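Side-chain contacts in citrate synthase (Sulfolobus solfataricus, PDB 1O7X), which belongs to the citrate synthase family, a group of mainly helical enzymes, and is assembled here from two copies of the same chain: residues M51-L56 and K119-I124; I93-V98 and R136-N141; I170-K175 and G317-A322. All coordinates share one frame; numbering follows the deposited sequence.

Contact 1. Residues M51-L56 and K119-I124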
loop_
_atom_site.group_PDB
_atom_site.type_symbol
_atom_site.label_atom_id
_atom_site.label_comp_id
_atom_site.label_asym_id
_atom_site.label_seq_id
_atom_site.Cartn_x
_atom_site.Cartn_y
_atom_site.Cartn_z
ATOM N N MET A 51 -4.769 -19.056 14.175
ATOM C CA MET A 51 -4.180 -18.500 12.955
ATOM C C MET A 51 -2.735 -18.129 13.258
ATOM O O MET A 51 -1.836 -18.552 12.540
ATOM C CB MET A 51 -5.079 -17.364 12.476
ATOM C CG MET A 51 -6.323 -17.869 11.760
ATOM S SD MET A 51 -5.933 -18.767 10.263
ATOM C CE MET A 51 -7.155 -18.198 9.106
ATOM N N LEU A 52 -2.489 -17.417 14.353
ATOM C CA LEU A 52 -1.162 -16.986 14.707
ATOM C C LEU A 52 -0.229 -18.022 15.300
ATOM O O LEU A 52 0.947 -18.059 14.912
ATOM C CB LEU A 52 -1.275 -15.770 15.632
ATOM C CG LEU A 52 -1.930 -14.504 15.059
ATOM C CD1 LEU A 52 -1.717 -13.364 16.055
ATOM C CD2 LEU A 52 -1.455 -14.143 13.666
ATOM N N TYR A 53 -0.660 -18.815 16.277
ATOM C CA TYR A 53 0.233 -19.773 16.915
ATOM C C TYR A 53 0.222 -21.154 16.271
ATOM O O TYR A 53 1.049 -21.978 16.681
ATOM C CB TYR A 53 -0.049 -19.903 18.411
ATOM C CG TYR A 53 0.217 -18.634 19.177
ATOM C CD1 TYR A 53 -0.692 -17.593 19.179
ATOM C CD2 TYR A 53 1.383 -18.471 19.904
ATOM C CE1 TYR A 53 -0.445 -16.424 19.888
ATOM C CE2 TYR A 53 1.648 -17.320 20.607
ATOM C CZ TYR A 53 0.728 -16.301 20.600
ATOM O OH TYR A 53 0.981 -15.143 21.307
ATOM N N GLY A 54 -0.666 -21.437 15.334
ATOM C CA GLY A 54 -0.737 -22.701 14.652
ATOM C C GLY A 54 -1.504 -23.845 15.259
ATOM O O GLY A 54 -1.442 -24.969 14.734
ATOM N N LYS A 55 -2.223 -23.635 16.358
ATOM C CA LYS A 55 -2.987 -24.705 16.995
ATOM C C LYS A 55 -4.064 -24.146 17.924
ATOM O O LYS A 55 -4.087 -22.951 18.210
ATOM C CB LYS A 55 -2.068 -25.638 17.791
ATOM C CG LYS A 55 -1.945 -25.305 19.276
ATOM C CD LYS A 55 -0.556 -24.800 19.629
ATOM C CE LYS A 55 -0.488 -24.434 21.110
ATOM N NZ LYS A 55 0.874 -24.704 21.667
ATOM N N LEU A 56 -4.915 -25.037 18.418
ATOM C CA LEU A 56 -5.979 -24.623 19.332
ATOM C C LEU A 56 -5.449 -24.310 20.726
ATOM O O LEU A 56 -4.578 -24.971 21.291
ATOM C CB LEU A 56 -7.107 -25.651 19.387
ATOM C CG LEU A 56 -7.926 -25.690 18.084
ATOM C CD1 LEU A 56 -8.543 -27.059 17.893
ATOM C CD2 LEU A 56 -8.952 -24.565 18.097
ATOM N N LYS A 119 2.814 -8.757 18.575
ATOM C CA LYS A 119 2.622 -7.508 17.852
ATOM C C LYS A 119 1.347 -7.607 17.041
ATOM O O LYS A 119 0.579 -6.649 17.080
ATOM C CB LYS A 119 3.855 -7.188 17.039
ATOM C CG LYS A 119 4.221 -5.777 16.676
ATOM C CD LYS A 119 3.576 -4.691 17.499
ATOM C CE LYS A 119 3.698 -3.347 16.799
ATOM N NZ LYS A 119 4.704 -2.468 17.453
ATOM N N ALA A 120 1.084 -8.722 16.364
ATOM C CA ALA A 120 -0.149 -8.873 15.587
ATOM C C ALA A 120 -1.363 -8.804 16.495
ATOM O O ALA A 120 -2.354 -8.122 16.239
ATOM C CB ALA A 120 -0.150 -10.139 14.759
ATOM N N ILE A 121 -1.282 -9.413 17.672
ATOM C CA ILE A 121 -2.342 -9.340 18.682
ATOM C C ILE A 121 -2.620 -7.878 19.046
ATOM O O ILE A 121 -3.789 -7.490 19.134
ATOM C CB ILE A 121 -1.994 -10.132 19.961
ATOM C CG1 ILE A 121 -2.073 -11.646 19.700
ATOM C CG2 ILE A 121 -2.850 -9.774 21.168
ATOM C CD1 ILE A 121 -1.077 -12.348 20.612
ATOM N N SER A 122 -1.552 -7.094 19.231
ATOM C CA SER A 122 -1.756 -5.699 19.593
ATOM C C SER A 122 -2.383 -4.909 18.458
ATOM O O SER A 122 -3.145 -3.977 18.723
ATOM C CB SER A 122 -0.496 -5.027 20.117
ATOM O OG SER A 122 0.374 -4.711 19.050
ATOM N N ILE A 123 -2.156 -5.297 17.215
ATOM C CA ILE A 123 -2.713 -4.642 16.052
ATOM C C ILE A 123 -4.176 -4.963 15.859
ATOM O O ILE A 123 -4.957 -4.064 15.524
ATOM C CB ILE A 123 -1.912 -4.974 14.772
ATOM C CG1 ILE A 123 -0.453 -4.549 15.023
ATOM C CG2 ILE A 123 -2.536 -4.298 13.567
ATOM C CD1 ILE A 123 0.480 -4.343 13.874
ATOM N N ILE A 124 -4.572 -6.203 16.096
ATOM C CA ILE A 124 -5.974 -6.618 15.957
ATOM C C ILE A 124 -6.871 -5.764 16.824
ATOM O O ILE A 124 -7.895 -5.240 16.384
ATOM C CB ILE A 124 -6.107 -8.115 16.256
ATOM C CG1 ILE A 124 -5.540 -8.909 15.064
ATOM C CG2 ILE A 124 -7.533 -8.559 16.475
ATOM C CD1 ILE A 124 -5.319 -10.376 15.353
#
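L52 reaches across to helix 116-138 with a single methyl: its CD1 lies 3.8 Å from A120 CB and 4.0 Å from I121 CG1, touching two successive residues of the opposing turn. The leucine can span the gap because its chain is stretched out, CD1 being anti to CA (chi2 -170°), which sends this branch ahead of CD2. Beside it, Y53 meets I121 with the rim of its ring. The methyl I121 CD1 sits near the ring plane, 3.5 Å from Y53 OH and 4.2 Å from Y53 CE1, and the two side chains stand at about a right angle to each other. One branch of I121 thus serves both partners, CG1 against the leucine and CD1 against the tyrosine, while A120 offers only its CB methyl to L52. The contact is wholly van der Waals, and the backbones stay well apart, L52 CA and A120 CA being separated by 8.2 Å.

Behind these groups lies a second layer. G54, with positive phi (85°), is where the chain leaves helix 44-53 directly behind Y53, and the tyrosine ring is stacked on Y49 of the same helix. In the facing helix, S122 OG turns back to K119 O at 2.8 Å, the hydroxyl tilted modestly out of the carbonyl plane; that oxygen also accepts I123 N, so two donors grip it. K119 NZ forms a salt bridge with D107.

Three further helices pack around the pair in this mainly helical fold. Helix 330-352 covers A120 through L343 and I347, helix 59-70 packs L65, K68 and L69 against I121, and helix 202-213 lies against I123.

Contact 2. Residues I93-V98 and R136-N141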
loop_
_atom_site.group_PDB
_atom_site.type_symbol
_atom_site.label_atom_id
_atom_site.label_comp_id
_atom_site.label_asym_id
_atom_site.label_seq_id
_atom_site.Cartn_x
_atom_site.Cartn_y
_atom_site.Cartn_z
ATOM N N ILE A 93 -12.803 3.120 4.066
ATOM C CA ILE A 93 -11.507 2.431 3.894
ATOM C C ILE A 93 -10.381 3.463 3.880
ATOM O O ILE A 93 -9.304 3.225 4.419
ATOM C CB ILE A 93 -11.511 1.573 2.622
ATOM C CG1 ILE A 93 -12.530 0.449 2.719
ATOM C CG2 ILE A 93 -10.114 1.074 2.278
ATOM C CD1 ILE A 93 -12.694 -0.307 4.022
ATOM N N GLY A 94 -10.665 4.638 3.315
ATOM C CA GLY A 94 -9.784 5.773 3.195
ATOM C C GLY A 94 -9.384 6.239 4.590
ATOM O O GLY A 94 -8.212 6.456 4.913
ATOM N N LEU A 95 -10.420 6.361 5.428
ATOM C CA LEU A 95 -10.187 6.804 6.807
ATOM C C LEU A 95 -9.350 5.740 7.489
ATOM O O LEU A 95 -8.491 6.120 8.261
ATOM C CB LEU A 95 -11.460 7.068 7.581
ATOM C CG LEU A 95 -12.397 8.220 7.236
ATOM C CD1 LEU A 95 -13.659 8.195 8.089
ATOM C CD2 LEU A 95 -11.726 9.569 7.422
ATOM N N LEU A 96 -9.567 4.447 7.234
ATOM C CA LEU A 96 -8.778 3.397 7.859
ATOM C C LEU A 96 -7.323 3.566 7.446
ATOM O O LEU A 96 -6.470 3.735 8.318
ATOM C CB LEU A 96 -9.329 2.040 7.487
ATOM C CG LEU A 96 -10.118 1.136 8.408
ATOM C CD1 LEU A 96 -10.294 1.670 9.820
ATOM C CD2 LEU A 96 -11.458 0.799 7.755
ATOM N N GLU A 97 -7.036 3.629 6.161
ATOM C CA GLU A 97 -5.722 3.933 5.595
ATOM C C GLU A 97 -5.014 5.068 6.340
ATOM O O GLU A 97 -3.841 5.018 6.773
ATOM C CB GLU A 97 -6.005 4.290 4.148
ATOM C CG GLU A 97 -5.074 4.055 2.984
ATOM C CD GLU A 97 -5.781 4.411 1.686
ATOM O OE1 GLU A 97 -6.257 5.572 1.598
ATOM O OE2 GLU A 97 -5.930 3.623 0.742
ATOM N N VAL A 98 -5.717 6.182 6.561
ATOM C CA VAL A 98 -5.129 7.287 7.304
ATOM C C VAL A 98 -4.722 6.860 8.708
ATOM O O VAL A 98 -3.697 7.262 9.246
ATOM C CB VAL A 98 -6.156 8.425 7.385
ATOM C CG1 VAL A 98 -5.667 9.500 8.318
ATOM C CG2 VAL A 98 -6.422 9.015 6.017
ATOM N N ARG A 136 -17.945 6.123 14.247
ATOM C CA ARG A 136 -18.445 7.253 15.021
ATOM C C ARG A 136 -18.272 8.571 14.291
ATOM O O ARG A 136 -19.173 9.388 14.281
ATOM C CB ARG A 136 -17.832 7.361 16.401
ATOM C CG ARG A 136 -17.787 6.049 17.152
ATOM C CD ARG A 136 -17.579 6.317 18.641
ATOM N NE ARG A 136 -18.741 5.853 19.361
ATOM C CZ ARG A 136 -19.749 6.515 19.890
ATOM N NH1 ARG A 136 -19.803 7.835 19.819
ATOM N NH2 ARG A 136 -20.709 5.815 20.482
ATOM N N ARG A 137 -17.148 8.774 13.631
ATOM C CA ARG A 137 -16.832 10.016 12.945
ATOM C C ARG A 137 -17.692 10.230 11.724
ATOM O O ARG A 137 -17.894 11.379 11.324
ATOM C CB ARG A 137 -15.341 10.009 12.617
ATOM C CG ARG A 137 -14.959 10.422 11.212
ATOM C CD ARG A 137 -14.282 11.765 11.200
ATOM N NE ARG A 137 -14.860 12.678 10.219
ATOM C CZ ARG A 137 -15.355 13.853 10.585
ATOM N NH1 ARG A 137 -15.341 14.220 11.850
ATOM N NH2 ARG A 137 -15.879 14.714 9.755
ATOM N N LYS A 138 -18.171 9.166 11.098
ATOM C CA LYS A 138 -18.988 9.285 9.901
ATOM C C LYS A 138 -20.450 9.535 10.265
ATOM O O LYS A 138 -21.259 9.863 9.397
ATOM C CB LYS A 138 -18.853 8.072 8.994
ATOM C CG LYS A 138 -17.518 7.714 8.394
ATOM C CD LYS A 138 -17.641 6.948 7.071
ATOM C CE LYS A 138 -18.011 7.912 5.986
ATOM N NZ LYS A 138 -18.921 7.452 4.942
ATOM N N GLU A 139 -20.829 9.289 11.494
ATOM C CA GLU A 139 -22.138 9.533 12.040
ATOM C C GLU A 139 -22.107 10.815 12.892
ATOM O O GLU A 139 -23.118 11.241 13.471
ATOM C CB GLU A 139 -22.604 8.402 12.952
ATOM C CG GLU A 139 -23.243 7.181 12.373
ATOM C CD GLU A 139 -24.241 7.413 11.264
ATOM O OE1 GLU A 139 -25.287 8.050 11.562
ATOM O OE2 GLU A 139 -23.982 6.974 10.120
ATOM N N GLY A 140 -20.912 11.401 13.012
ATOM C CA GLY A 140 -20.661 12.594 13.780
ATOM C C GLY A 140 -20.564 12.480 15.293
ATOM O O GLY A 140 -20.614 13.508 15.988
ATOM N N ASN A 141 -20.405 11.309 15.888
ATOM C CA ASN A 141 -20.349 11.199 17.327
ATOM C C ASN A 141 -18.954 11.440 17.889
ATOM O O ASN A 141 -18.010 11.399 17.108
ATOM C CB ASN A 141 -20.815 9.829 17.806
ATOM C CG ASN A 141 -22.028 9.175 17.211
ATOM O OD1 ASN A 141 -23.104 9.765 17.096
ATOM N ND2 ASN A 141 -21.863 7.908 16.825
#
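L95 packs against the aliphatic beginnings of two basic side chains, R137 and K138, in a small, partly buried apolar contact between helix 92-106 and the C-terminal part of helix 116-138. One methyl does all the touching: L95 CD1 is 3.9 Å from K138 CG and 4.1 Å from R137 CG. The leucine side chain crosses that of R137 at about a right angle and that of K138 at a slant. In both partners the contact is made by the first methylene beyond CB, and the charged ends take no part in it. The K138 side chain bends farther along, at chi3 and chi4, and its ammonium makes a cation-pi contact with Y328. The R137 chain, bent at chi2 and chi3, packs on I83 and Y84 of helix 77-85.

The basic pair rides on a helix end closed by a Schellman motif. G140 has positive phi (77°), N141 N donates to R136 O at 2.8 Å, and G140 N makes a weak bond to R137 O at 3.5 Å. E139 N also reaches R136 O, at 3.2 Å, from the opposite face of its carbonyl plane, so two amides hold this oxygen. N141 then folds back over R136, placing ND2 3.6 Å above one face of the guanidinium, displaced toward its rim. The guanidinium itself is tied down by R136 NE to A159 O and NH1 to K142 O.

Helix 92-106 also faces the second subunit. L95 packs there on S105 of that chain, V98 on A102 of that chain, and E97 OE2 is hydrogen-bonded to S204 OG of the second subunit, while L96 touches M127, L130 and V134, earlier in helix 116-138.

Contact 3. Residues I170-K175 and G317-A322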
loop_
_atom_site.group_PDB
_atom_site.type_symbol
_atom_site.label_atom_id
_atom_site.label_comp_id
_atom_site.label_asym_id
_atom_site.label_seq_id
_atom_site.Cartn_x
_atom_site.Cartn_y
_atom_site.Cartn_z
ATOM N N ILE A 170 -23.733 -10.073 20.114
ATOM C CA ILE A 170 -22.342 -10.402 20.378
ATOM C C ILE A 170 -21.929 -11.627 19.588
ATOM O O ILE A 170 -20.805 -11.722 19.115
ATOM C CB ILE A 170 -22.039 -10.681 21.858
ATOM C CG1 ILE A 170 -22.398 -9.443 22.671
ATOM C CG2 ILE A 170 -20.590 -11.114 22.060
ATOM C CD1 ILE A 170 -22.079 -9.548 24.133
ATOM N N ASN A 171 -22.819 -12.594 19.510
ATOM C CA ASN A 171 -22.596 -13.817 18.781
ATOM C C ASN A 171 -22.474 -13.578 17.282
ATOM O O ASN A 171 -21.630 -14.188 16.616
ATOM C CB ASN A 171 -23.806 -14.726 19.054
ATOM C CG ASN A 171 -23.496 -16.093 18.473
ATOM O OD1 ASN A 171 -22.649 -16.777 19.065
ATOM N ND2 ASN A 171 -24.139 -16.436 17.365
ATOM N N ALA A 172 -23.364 -12.742 16.742
ATOM C CA ALA A 172 -23.363 -12.508 15.291
ATOM C C ALA A 172 -22.100 -11.746 14.905
ATOM O O ALA A 172 -21.404 -12.188 13.987
ATOM C CB ALA A 172 -24.662 -11.894 14.825
ATOM N N MET A 173 -21.727 -10.706 15.641
ATOM C CA MET A 173 -20.490 -9.996 15.366
ATOM C C MET A 173 -19.301 -10.958 15.447
ATOM O O MET A 173 -18.522 -11.035 14.489
ATOM C CB MET A 173 -20.229 -8.822 16.318
ATOM C CG MET A 173 -19.112 -7.916 15.773
ATOM S SD MET A 173 -19.550 -7.333 14.123
ATOM C CE MET A 173 -18.107 -7.698 13.150
ATOM N N ASP A 174 -19.147 -11.660 16.562
ATOM C CA ASP A 174 -18.083 -12.619 16.790
ATOM C C ASP A 174 -17.976 -13.722 15.747
ATOM O O ASP A 174 -16.860 -14.154 15.435
ATOM C CB ASP A 174 -18.242 -13.239 18.189
ATOM C CG ASP A 174 -17.290 -14.397 18.452
ATOM O OD1 ASP A 174 -17.732 -15.572 18.359
ATOM O OD2 ASP A 174 -16.091 -14.132 18.727
ATOM N N LYS A 175 -19.079 -14.220 15.196
ATOM C CA LYS A 175 -19.016 -15.279 14.186
ATOM C C LYS A 175 -18.622 -14.707 12.821
ATOM O O LYS A 175 -17.906 -15.324 12.029
ATOM C CB LYS A 175 -20.320 -16.065 14.043
ATOM C CG LYS A 175 -20.816 -16.744 15.293
ATOM C CD LYS A 175 -19.717 -17.469 16.045
ATOM C CE LYS A 175 -20.206 -17.757 17.459
ATOM N NZ LYS A 175 -19.040 -18.002 18.358
ATOM N N GLY A 317 -24.163 -8.521 4.520
ATOM C CA GLY A 317 -24.733 -7.181 4.653
ATOM C C GLY A 317 -25.910 -7.234 5.623
ATOM O O GLY A 317 -25.909 -6.442 6.569
ATOM N N ILE A 318 -26.847 -8.169 5.450
ATOM C CA ILE A 318 -27.978 -8.261 6.381
ATOM C C ILE A 318 -27.541 -8.438 7.819
ATOM O O ILE A 318 -28.062 -7.755 8.719
ATOM C CB ILE A 318 -28.992 -9.307 5.888
ATOM C CG1 ILE A 318 -29.761 -8.670 4.718
ATOM C CG2 ILE A 318 -29.967 -9.775 6.959
ATOM C CD1 ILE A 318 -30.552 -9.630 3.879
ATOM N N VAL A 319 -26.559 -9.282 8.131
ATOM C CA VAL A 319 -26.137 -9.389 9.538
ATOM C C VAL A 319 -25.654 -8.038 10.057
ATOM O O VAL A 319 -26.041 -7.547 11.135
ATOM C CB VAL A 319 -25.074 -10.482 9.709
ATOM C CG1 VAL A 319 -24.449 -10.508 11.093
ATOM C CG2 VAL A 319 -25.716 -11.816 9.367
ATOM N N PHE A 320 -24.772 -7.399 9.269
ATOM C CA PHE A 320 -24.187 -6.118 9.685
ATOM C C PHE A 320 -25.289 -5.082 9.835
ATOM O O PHE A 320 -25.270 -4.373 10.832
ATOM C CB PHE A 320 -23.053 -5.646 8.778
ATOM C CG PHE A 320 -21.891 -6.588 8.636
ATOM C CD1 PHE A 320 -21.415 -6.937 7.381
ATOM C CD2 PHE A 320 -21.263 -7.110 9.756
ATOM C CE1 PHE A 320 -20.339 -7.803 7.276
ATOM C CE2 PHE A 320 -20.197 -7.976 9.635
ATOM C CZ PHE A 320 -19.722 -8.343 8.401
ATOM N N TYR A 321 -26.215 -5.028 8.877
ATOM C CA TYR A 321 -27.339 -4.103 8.928
ATOM C C TYR A 321 -28.192 -4.405 10.163
ATOM O O TYR A 321 -28.513 -3.527 10.952
ATOM C CB TYR A 321 -28.216 -4.181 7.687
ATOM C CG TYR A 321 -29.302 -3.128 7.639
ATOM C CD1 TYR A 321 -28.987 -1.794 7.386
ATOM C CD2 TYR A 321 -30.638 -3.447 7.842
ATOM C CE1 TYR A 321 -29.962 -0.819 7.341
ATOM C CE2 TYR A 321 -31.623 -2.466 7.794
ATOM C CZ TYR A 321 -31.285 -1.153 7.548
ATOM O OH TYR A 321 -32.253 -0.181 7.494
ATOM N N ALA A 322 -28.445 -5.686 10.420
ATOM C CA ALA A 322 -29.193 -6.095 11.598
ATOM C C ALA A 322 -28.456 -5.714 12.874
ATOM O O ALA A 322 -29.129 -5.362 13.855
ATOM C CB ALA A 322 -29.530 -7.575 11.527
#
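A172 and V319 make the first of two apolar contacts between helix 167-180 and helix 316-323. A172 CB meets V319 CG1 at 4.0 Å, methyl against methyl. The valine presents this branch because CG1 is anti to the backbone N (chi1 172°). With only a methyl on one side, the backbones approach closely here, A172 CA lying 7.1 Å from V319 CA. The second contact is one residue farther along each helix, where M173 CE comes to 4.1 Å from F320 CE2. The methionine turns at chi2 (57°), and its terminal methyl comes to the ring obliquely, the two side chains crossing at about a right angle. M173 continues onto A153 and L157 of helix 152-161, and V319 onto L274 of helix 266-279, which extends the apolar layer.

The polar groups lie on another part of helix 167-180 and do not meet the 317-322 segment. K175 NZ forms a salt bridge with D174 OD1 at 2.8 Å, arriving nearly along the C-O axis of that oxygen. The other carboxylate oxygen, D174 OD2, accepts Y44 N, and K175 NZ also donates to G42 O. The charged pair thus ties the helix to G42 and to Y44 at the start of helix 44-53, and its carboxylate has a partner on each oxygen.

Two helices drawn together at an alanine, with a larger methionine-phenylalanine pair filling in alongside, are an example of the helix-to-helix packing of the mainly helical citrate synthase fold.

The three contacts are spread through the helical body, their centres 26 Å (contacts 1 and 2), 23 Å (1 and 3) and 20 Å (2 and 3) apart, with nearest atoms about 10 Å from one another in every pairing. Contacts 1 and 2 share helix 116-138, which near its own start meets helix 44-53 and near its end helix 92-106; their segments alternate, so the two contacts cross along the chain. Contact 3 follows in series, joining helices 167-180 and 316-323 across 141 intervening residues. Contact 2 alone is touched by the second subunit, so it links intrachain packing to the dimer interface, whereas the other two are internal to one chain.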